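Local coordinates for D-isomer specific 2-hydroxyacid dehydrogenase family protein (Aeromonas salmonicida subsp. salmonicida, PDB 3HG7) that probably acts as an NAD-dependent oxidoreductase of the D-isomer specific 2-hydroxyacid dehydrogenase family, at residues R96-P101 against A290-R295. The protein carries 1 engineered substitution. Numbering follows the deposited sequence.
Sequences RGIFGP and AQIFVR
Ile98 and Ile292 meet tip to tip, CG2 of Ile98 lying 4.0 Å from CD1 of Ile292. The same CD1 lies 4.0 Å from the carbonyl O of Arg96, one methyl touching both loop backbone and side chain. Ile292 suits this place because its long branch, CG1 anti to the carbonyl carbon (chi1 -71°), carries a methyl well out from the helix, while Val95 adds apolar cover. Ile98 meets that methyl with both branches, its own CD1 being 4.1 Å from Ile292 CD1; its CG1 also sits 3.7 Å above the ring plane of Phe99, over its centre. As in this dehydrogenase family generally, two domains are built on parallel sheets. Residues 96-99 lead from strand 91-93 of the five-stranded sheet into helix 100-115, towards the probable NAD-binding domain, and helix 286-301 returns to pack through Phe293 against Ile50 and Met52 of that five-stranded sheet. The side of the exposed Arg96 and Arg295 is looser: no direct hydrogen bond joins the segments, but a water donates to Arg96 O at 2.9 Å and weakly accepts from Arg295 NH1 at 3.3 Å. At the backbone angles of Gly97 (phi 83°) a CB would jam against the carbonyl O of Arg96, which calls for glycine.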
# COMPACT_ATOMS: atom_id res chain seq x y z
N ARG A 96 -9.10 4.58 -2.19
CA ARG A 96 -8.44 4.06 -3.38
C ARG A 96 -8.16 5.13 -4.43
O ARG A 96 -8.76 6.20 -4.42
CB ARG A 96 -9.20 2.86 -3.95
CG ARG A 96 -10.59 3.15 -4.47
CD ARG A 96 -10.83 2.21 -5.64
NE ARG A 96 -11.88 2.65 -6.57
CZ ARG A 96 -11.75 3.65 -7.46
NH1 ARG A 96 -10.63 4.36 -7.54
NH2 ARG A 96 -12.78 3.94 -8.25
N GLY A 97 -7.24 4.84 -5.36
CA GLY A 97 -7.03 5.71 -6.49
C GLY A 97 -6.13 6.92 -6.29
O GLY A 97 -5.88 7.67 -7.25
N ILE A 98 -5.60 7.11 -5.08
CA ILE A 98 -4.81 8.30 -4.82
C ILE A 98 -3.33 7.99 -4.54
O ILE A 98 -2.61 8.88 -4.11
CB ILE A 98 -5.40 9.14 -3.66
CG1 ILE A 98 -5.48 8.30 -2.37
CG2 ILE A 98 -6.81 9.70 -4.06
CD1 ILE A 98 -5.77 9.09 -1.07
N PHE A 99 -2.90 6.75 -4.77
CA PHE A 99 -1.58 6.31 -4.33
C PHE A 99 -0.59 6.08 -5.45
O PHE A 99 0.54 5.73 -5.17
CB PHE A 99 -1.66 5.04 -3.49
CG PHE A 99 -2.58 5.17 -2.31
CD1 PHE A 99 -3.85 4.59 -2.34
CD2 PHE A 99 -2.19 5.90 -1.20
CE1 PHE A 99 -4.68 4.69 -1.26
CE2 PHE A 99 -3.04 6.03 -0.10
CZ PHE A 99 -4.30 5.43 -0.15
N GLY A 100 -1.01 6.27 -6.70
CA GLY A 100 -0.11 6.07 -7.87
C GLY A 100 1.21 6.86 -7.81
O GLY A 100 2.30 6.27 -7.79
N PRO A 101 1.13 8.19 -7.83
CA PRO A 101 2.34 9.00 -7.76
C PRO A 101 3.23 8.71 -6.55
O PRO A 101 4.45 8.76 -6.68
CB PRO A 101 1.80 10.43 -7.69
CG PRO A 101 0.52 10.39 -8.40
CD PRO A 101 -0.03 8.98 -8.27
N ALA A 290 -9.84 13.67 2.49
CA ALA A 290 -11.00 14.51 2.78
C ALA A 290 -11.83 14.74 1.53
O ALA A 290 -13.06 14.81 1.60
CB ALA A 290 -10.58 15.83 3.38
N GLN A 291 -11.16 14.86 0.39
CA GLN A 291 -11.81 14.99 -0.89
C GLN A 291 -12.64 13.74 -1.20
O GLN A 291 -13.77 13.85 -1.67
CB GLN A 291 -10.74 15.23 -1.98
CG GLN A 291 -11.28 15.66 -3.34
CD GLN A 291 -10.15 15.92 -4.36
OE1 GLN A 291 -10.42 16.30 -5.51
NE2 GLN A 291 -8.90 15.71 -3.95
N ILE A 292 -12.10 12.55 -0.89
CA ILE A 292 -12.84 11.28 -1.04
C ILE A 292 -14.06 11.25 -0.13
O ILE A 292 -15.16 10.86 -0.55
CB ILE A 292 -11.94 10.05 -0.78
CG1 ILE A 292 -10.92 9.89 -1.93
CG2 ILE A 292 -12.74 8.77 -0.65
CD1 ILE A 292 -9.82 8.85 -1.63
N PHE A 293 -13.85 11.69 1.10
CA PHE A 293 -14.93 11.76 2.08
C PHE A 293 -16.06 12.68 1.61
O PHE A 293 -17.22 12.27 1.58
CB PHE A 293 -14.44 12.19 3.47
CG PHE A 293 -15.59 12.35 4.46
CD1 PHE A 293 -16.06 11.25 5.18
CD2 PHE A 293 -16.24 13.57 4.60
CE1 PHE A 293 -17.14 11.38 6.07
CE2 PHE A 293 -17.34 13.71 5.44
CZ PHE A 293 -17.79 12.62 6.19
N VAL A 294 -15.73 13.90 1.21
CA VAL A 294 -16.78 14.84 0.81
C VAL A 294 -17.54 14.39 -0.45
O VAL A 294 -18.76 14.56 -0.52
CB VAL A 294 -16.21 16.28 0.68
CG1 VAL A 294 -17.18 17.23 -0.03
CG2 VAL A 294 -15.82 16.80 2.06
N ARG A 295 -16.86 13.80 -1.43
CA ARG A 295 -17.55 13.29 -2.63
C ARG A 295 -18.49 12.14 -2.24
O ARG A 295 -19.63 12.08 -2.69
CB ARG A 295 -16.58 12.89 -3.77
CG ARG A 295 -15.84 14.05 -4.45
CD ARG A 295 -15.04 13.60 -5.71
NE ARG A 295 -14.51 12.24 -5.57
CZ ARG A 295 -13.22 11.93 -5.44
NH1 ARG A 295 -12.86 10.65 -5.31
NH2 ARG A 295 -12.30 12.88 -5.44
O HOH W 1 -10.75 8.15 -5.16